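PDB 1IIC: PEPTIDE N-myristoyltransferase from Saccharomyces cerevisiae, which catalyses the transfer of myristate from myristoyl-CoA to the N-terminal glycine of substrate proteins and peptides. Local coordinates for residues Thr225-Val239 / Ser280-Phe294. Sequence-based numbering, arbitrary orientation.
Sequences TAGLRKLKKEDIDQV and SYVVEQPDGKITDFF
Gly227 O accepts from Glu284 N, and this bond starts the pairing of strand 228-230 along the edge of the hairpin formed by strands 280-284 and 290-294. The type II turn from Thr225 to Leu228 leads into it. Gly227 sits at phi 88°, and its CA lies close to Glu284 O, where a side chain would clash. Leu228 faces Val283 in a non-hydrogen-bonded antiparallel pair. Its CG is anti to the backbone N (chi1 -163°), and CD2 reaches Tyr281 CB at 3.6 Å and Phe294 CE1 at 3.8 Å. Helix 334-357 packs on Phe294 too. Arg229 and Val282 form the hydrogen-bonded pair, with Arg229 N to Val282 O at 2.7 Å. The Arg229 guanidinium bridges two acids. NH1 and NH2 grip the Asp235 carboxylate end-on, with NH2 to OD2 at 2.7 Å. NE meets Glu284 OE1 more loosely, at 3.3 Å, from above a carboxylate plane turned 68° from the guanidinium. A water also joins this OE1 to NE, the latter weakly. A methionine in place of Arg229 would probably leave Asp235 and Glu284 as two nearby negative charges without their shared partner. Leu231 N donates to Ser280 O, and Leu231 CD1 packs on Val282 CG2. Asp235 OD1 also accepts from Lys232 N, which fixes the carboxylate. Asp235 CB touches Ile290 CD1. Gln238 clasps the hairpin with its amide: OE1 takes Ile290 N at 2.9 Å, and NE2 gives to Gly288 O at 3.1 Å. Val239 CG2 presses tightly on Val282 CG2 (3.5 Å), while CG1 makes a CH-pi contact over one Phe293 face. An apolar layer of Val239, Val282, Ile290 and Phe293 is thus flanked by polar ties: the salt-bridge network holds Asp235 to the edge strand, and the Gln238 amide holds helix 236-247 to the hairpin turn.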
loop_
_atom_site.group_PDB
_atom_site.type_symbol
_atom_site.label_atom_id
_atom_site.label_comp_id
_atom_site.label_asym_id
_atom_site.label_seq_id
_atom_site.Cartn_x
_atom_site.Cartn_y
_atom_site.Cartn_z
ATOM N N THR A 225 21.551 -13.716 4.772
ATOM C CA THR A 225 22.359 -12.512 4.648
ATOM C C THR A 225 23.069 -12.157 5.951
ATOM O O THR A 225 22.433 -11.956 6.989
ATOM C CB THR A 225 21.496 -11.323 4.199
ATOM O OG1 THR A 225 20.667 -11.733 3.100
ATOM C CG2 THR A 225 22.377 -10.163 3.752
ATOM N N ALA A 226 24.391 -12.087 5.886
ATOM C CA ALA A 226 25.209 -11.765 7.047
ATOM C C ALA A 226 24.991 -10.318 7.460
ATOM O O ALA A 226 24.919 -9.436 6.611
ATOM C CB ALA A 226 26.681 -12.000 6.718
ATOM N N GLY A 227 24.874 -10.083 8.765
ATOM C CA GLY A 227 24.672 -8.735 9.276
ATOM C C GLY A 227 23.212 -8.323 9.365
ATOM O O GLY A 227 22.883 -7.259 9.892
ATOM N N LEU A 228 22.334 -9.173 8.850
ATOM C CA LEU A 228 20.892 -8.908 8.837
ATOM C C LEU A 228 20.290 -8.986 10.250
ATOM O O LEU A 228 20.463 -9.978 10.958
ATOM C CB LEU A 228 20.219 -9.932 7.905
ATOM C CG LEU A 228 18.806 -9.813 7.306
ATOM C CD1 LEU A 228 17.936 -10.903 7.882
ATOM C CD2 LEU A 228 18.210 -8.446 7.525
ATOM N N ARG A 229 19.601 -7.932 10.669
ATOM C CA ARG A 229 18.974 -7.928 11.988
ATOM C C ARG A 229 17.777 -6.973 11.955
ATOM O O ARG A 229 17.512 -6.354 10.928
ATOM C CB ARG A 229 19.979 -7.483 13.060
ATOM C CG ARG A 229 20.435 -6.041 12.922
ATOM C CD ARG A 229 21.380 -5.662 14.044
ATOM N NE ARG A 229 22.034 -4.371 13.816
ATOM C CZ ARG A 229 21.412 -3.199 13.826
ATOM N NH1 ARG A 229 20.105 -3.128 14.056
ATOM N NH2 ARG A 229 22.101 -2.094 13.597
ATOM N N LYS A 230 17.060 -6.860 13.070
ATOM C CA LYS A 230 15.904 -5.970 13.147
ATOM C C LYS A 230 16.330 -4.517 13.181
ATOM O O LYS A 230 17.403 -4.193 13.675
ATOM C CB LYS A 230 15.087 -6.253 14.402
ATOM C CG LYS A 230 14.455 -7.628 14.451
ATOM C CD LYS A 230 13.615 -7.764 15.695
ATOM C CE LYS A 230 12.996 -9.143 15.792
ATOM N NZ LYS A 230 12.133 -9.240 16.998
ATOM N N LEU A 231 15.480 -3.641 12.653
ATOM C CA LEU A 231 15.757 -2.205 12.654
ATOM C C LEU A 231 15.594 -1.674 14.078
ATOM O O LEU A 231 14.707 -2.114 14.803
ATOM C CB LEU A 231 14.774 -1.477 11.729
ATOM C CG LEU A 231 14.693 0.041 11.871
ATOM C CD1 LEU A 231 16.002 0.671 11.431
ATOM C CD2 LEU A 231 13.547 0.566 11.044
ATOM N N LYS A 232 16.447 -0.729 14.472
ATOM C CA LYS A 232 16.384 -0.136 15.805
ATOM C C LYS A 232 16.486 1.364 15.650
ATOM O O LYS A 232 16.995 1.845 14.645
ATOM C CB LYS A 232 17.541 -0.641 16.671
ATOM C CG LYS A 232 17.659 -2.155 16.716
ATOM C CD LYS A 232 18.977 -2.594 17.345
ATOM C CE LYS A 232 19.188 -4.097 17.183
ATOM N NZ LYS A 232 20.458 -4.542 17.830
ATOM N N LYS A 233 16.002 2.099 16.650
ATOM C CA LYS A 233 16.035 3.560 16.616
ATOM C C LYS A 233 17.451 4.075 16.377
ATOM O O LYS A 233 17.653 5.067 15.683
ATOM C CB LYS A 233 15.490 4.130 17.927
ATOM N N GLU A 234 18.435 3.391 16.951
ATOM C CA GLU A 234 19.833 3.772 16.786
ATOM C C GLU A 234 20.220 3.827 15.304
ATOM O O GLU A 234 21.099 4.592 14.918
ATOM C CB GLU A 234 20.746 2.756 17.489
ATOM C CG GLU A 234 20.533 2.603 18.998
ATOM C CD GLU A 234 19.151 2.078 19.362
ATOM O OE1 GLU A 234 18.768 1.001 18.858
ATOM O OE2 GLU A 234 18.451 2.743 20.160
ATOM N N ASP A 235 19.557 3.005 14.490
ATOM C CA ASP A 235 19.823 2.910 13.056
ATOM C C ASP A 235 19.171 3.987 12.195
ATOM O O ASP A 235 19.600 4.232 11.069
ATOM C CB ASP A 235 19.334 1.559 12.533
ATOM C CG ASP A 235 19.922 0.383 13.279
ATOM O OD1 ASP A 235 19.183 -0.605 13.461
ATOM O OD2 ASP A 235 21.113 0.421 13.668
ATOM N N ILE A 236 18.126 4.621 12.712
ATOM C CA ILE A 236 17.386 5.619 11.939
ATOM C C ILE A 236 18.148 6.607 11.051
ATOM O O ILE A 236 17.839 6.717 9.853
ATOM C CB ILE A 236 16.421 6.410 12.837
ATOM C CG1 ILE A 236 15.408 5.453 13.477
ATOM C CG2 ILE A 236 15.681 7.450 12.007
ATOM C CD1 ILE A 236 14.545 4.656 12.461
ATOM N N ASP A 237 19.129 7.329 11.596
ATOM C CA ASP A 237 19.849 8.284 10.761
ATOM C C ASP A 237 20.447 7.630 9.510
ATOM O O ASP A 237 20.240 8.119 8.408
ATOM C CB ASP A 237 20.945 9.015 11.551
ATOM C CG ASP A 237 20.379 10.030 12.541
ATOM O OD1 ASP A 237 19.341 10.663 12.242
ATOM O OD2 ASP A 237 20.980 10.205 13.618
ATOM N N GLN A 238 21.179 6.529 9.673
ATOM C CA GLN A 238 21.772 5.847 8.519
ATOM C C GLN A 238 20.746 5.256 7.560
ATOM O O GLN A 238 20.823 5.469 6.352
ATOM C CB GLN A 238 22.683 4.699 8.958
ATOM C CG GLN A 238 24.102 5.089 9.290
ATOM C CD GLN A 238 25.019 3.890 9.303
ATOM O OE1 GLN A 238 25.395 3.363 8.247
ATOM N NE2 GLN A 238 25.368 3.433 10.496
ATOM N N VAL A 239 19.798 4.495 8.096
ATOM C CA VAL A 239 18.792 3.854 7.254
ATOM C C VAL A 239 18.004 4.872 6.463
ATOM O O VAL A 239 17.726 4.669 5.286
ATOM C CB VAL A 239 17.816 2.994 8.097
ATOM C CG1 VAL A 239 16.771 2.345 7.198
ATOM C CG2 VAL A 239 18.597 1.927 8.847
ATOM N N SER A 280 10.511 -4.423 10.135
ATOM C CA SER A 280 11.625 -3.817 9.408
ATOM C C SER A 280 12.985 -4.408 9.789
ATOM O O SER A 280 13.275 -4.622 10.972
ATOM C CB SER A 280 11.638 -2.312 9.637
ATOM O OG SER A 280 10.452 -1.717 9.133
ATOM N N TYR A 281 13.809 -4.655 8.772
ATOM C CA TYR A 281 15.136 -5.237 8.955
ATOM C C TYR A 281 16.224 -4.428 8.282
ATOM O O TYR A 281 15.985 -3.690 7.334
ATOM C CB TYR A 281 15.151 -6.673 8.426
ATOM C CG TYR A 281 14.060 -7.483 9.056
ATOM C CD1 TYR A 281 12.750 -7.377 8.599
ATOM C CD2 TYR A 281 14.306 -8.251 10.196
ATOM C CE1 TYR A 281 11.705 -8.000 9.263
ATOM C CE2 TYR A 281 13.260 -8.882 10.873
ATOM C CZ TYR A 281 11.959 -8.743 10.395
ATOM O OH TYR A 281 10.906 -9.320 11.061
ATOM N N VAL A 282 17.434 -4.600 8.786
ATOM C CA VAL A 282 18.589 -3.886 8.286
ATOM C C VAL A 282 19.768 -4.850 8.212
ATOM O O VAL A 282 19.761 -5.900 8.849
ATOM C CB VAL A 282 18.931 -2.716 9.249
ATOM C CG1 VAL A 282 20.381 -2.335 9.124
ATOM C CG2 VAL A 282 18.041 -1.517 8.954
ATOM N N VAL A 283 20.758 -4.507 7.399
ATOM C CA VAL A 283 21.966 -5.310 7.299
ATOM C C VAL A 283 23.093 -4.367 7.702
ATOM O O VAL A 283 23.264 -3.304 7.103
ATOM C CB VAL A 283 22.224 -5.834 5.868
ATOM C CG1 VAL A 283 23.579 -6.533 5.818
ATOM C CG2 VAL A 283 21.128 -6.815 5.450
ATOM N N GLU A 284 23.839 -4.752 8.733
ATOM C CA GLU A 284 24.951 -3.945 9.231
ATOM C C GLU A 284 26.305 -4.643 9.034
ATOM O O GLU A 284 26.485 -5.792 9.430
ATOM C CB GLU A 284 24.734 -3.640 10.717
ATOM C CG GLU A 284 25.898 -2.934 11.371
ATOM C CD GLU A 284 25.629 -2.572 12.814
ATOM O OE1 GLU A 284 25.186 -3.459 13.580
ATOM O OE2 GLU A 284 25.875 -1.403 13.179
ATOM N N GLN A 285 27.250 -3.941 8.420
ATOM C CA GLN A 285 28.582 -4.487 8.174
ATOM C C GLN A 285 29.489 -4.303 9.396
ATOM O O GLN A 285 29.269 -3.413 10.219
ATOM C CB GLN A 285 29.208 -3.815 6.953
ATOM C CG GLN A 285 28.373 -3.909 5.671
ATOM C CD GLN A 285 27.956 -5.334 5.323
ATOM O OE1 GLN A 285 28.681 -6.292 5.593
ATOM N NE2 GLN A 285 26.786 -5.473 4.706
ATOM N N PRO A 286 30.534 -5.134 9.520
ATOM C CA PRO A 286 31.450 -5.037 10.658
ATOM C C PRO A 286 31.909 -3.631 11.038
ATOM O O PRO A 286 32.265 -3.403 12.186
ATOM C CB PRO A 286 32.603 -5.943 10.242
ATOM C CG PRO A 286 31.897 -7.019 9.470
ATOM C CD PRO A 286 30.967 -6.201 8.595
ATOM N N ASP A 287 31.904 -2.693 10.092
ATOM C CA ASP A 287 32.327 -1.319 10.377
ATOM C C ASP A 287 31.163 -0.423 10.822
ATOM O O ASP A 287 31.287 0.803 10.857
ATOM C CB ASP A 287 33.000 -0.705 9.145
ATOM C CG ASP A 287 32.104 -0.724 7.921
ATOM O OD1 ASP A 287 32.570 -0.358 6.819
ATOM O OD2 ASP A 287 30.925 -1.107 8.065
ATOM N N GLY A 288 30.038 -1.047 11.159
ATOM C CA GLY A 288 28.876 -0.303 11.606
ATOM C C GLY A 288 28.016 0.262 10.490
ATOM O O GLY A 288 26.955 0.825 10.742
ATOM N N LYS A 289 28.461 0.111 9.249
ATOM C CA LYS A 289 27.704 0.632 8.120
ATOM C C LYS A 289 26.456 -0.170 7.788
ATOM O O LYS A 289 26.481 -1.398 7.759
ATOM C CB LYS A 289 28.597 0.738 6.882
ATOM C CG LYS A 289 29.193 2.139 6.651
ATOM C CD LYS A 289 29.958 2.678 7.877
ATOM C CE LYS A 289 29.018 3.158 8.999
ATOM N NZ LYS A 289 29.717 3.300 10.308
ATOM N N ILE A 290 25.359 0.545 7.551
ATOM C CA ILE A 290 24.099 -0.089 7.188
ATOM C C ILE A 290 23.992 0.006 5.674
ATOM O O ILE A 290 23.900 1.097 5.107
ATOM C CB ILE A 290 22.912 0.616 7.859
ATOM C CG1 ILE A 290 22.971 0.369 9.368
ATOM C CG2 ILE A 290 21.595 0.106 7.281
ATOM C CD1 ILE A 290 21.867 1.027 10.133
ATOM N N THR A 291 24.019 -1.152 5.028
ATOM C CA THR A 291 23.972 -1.229 3.578
ATOM C C THR A 291 22.664 -1.751 2.975
ATOM O O THR A 291 22.475 -1.662 1.768
ATOM C CB THR A 291 25.115 -2.123 3.072
ATOM O OG1 THR A 291 25.006 -3.416 3.682
ATOM C CG2 THR A 291 26.473 -1.511 3.430
ATOM N N ASP A 292 21.774 -2.296 3.801
ATOM C CA ASP A 292 20.508 -2.834 3.308
ATOM C C ASP A 292 19.354 -2.578 4.266
ATOM O O ASP A 292 19.542 -2.413 5.468
ATOM C CB ASP A 292 20.617 -4.348 3.056
ATOM C CG ASP A 292 21.724 -4.700 2.086
ATOM O OD1 ASP A 292 22.864 -4.936 2.542
ATOM O OD2 ASP A 292 21.461 -4.721 0.867
ATOM N N PHE A 293 18.150 -2.560 3.720
ATOM C CA PHE A 293 16.962 -2.303 4.509
ATOM C C PHE A 293 15.749 -2.817 3.763
ATOM O O PHE A 293 15.633 -2.621 2.559
ATOM C CB PHE A 293 16.826 -0.795 4.753
ATOM C CG PHE A 293 15.428 -0.344 5.082
ATOM C CD1 PHE A 293 14.678 0.372 4.152
ATOM C CD2 PHE A 293 14.856 -0.634 6.314
ATOM C CE1 PHE A 293 13.384 0.789 4.444
ATOM C CE2 PHE A 293 13.559 -0.222 6.616
ATOM C CZ PHE A 293 12.822 0.490 5.678
ATOM N N PHE A 294 14.870 -3.514 4.470
ATOM C CA PHE A 294 13.652 -3.995 3.853
ATOM C C PHE A 294 12.586 -4.196 4.910
ATOM O O PHE A 294 12.883 -4.458 6.076
ATOM C CB PHE A 294 13.894 -5.281 3.043
ATOM C CG PHE A 294 14.244 -6.480 3.869
ATOM C CD1 PHE A 294 15.536 -6.995 3.850
ATOM C CD2 PHE A 294 13.275 -7.130 4.629
ATOM C CE1 PHE A 294 15.853 -8.139 4.571
ATOM C CE2 PHE A 294 13.587 -8.277 5.355
ATOM C CZ PHE A 294 14.875 -8.780 5.324
HETATM O O HOH W 1 25.748 -8.306 4.094
HETATM O O HOH W 2 24.732 -6.151 13.624
#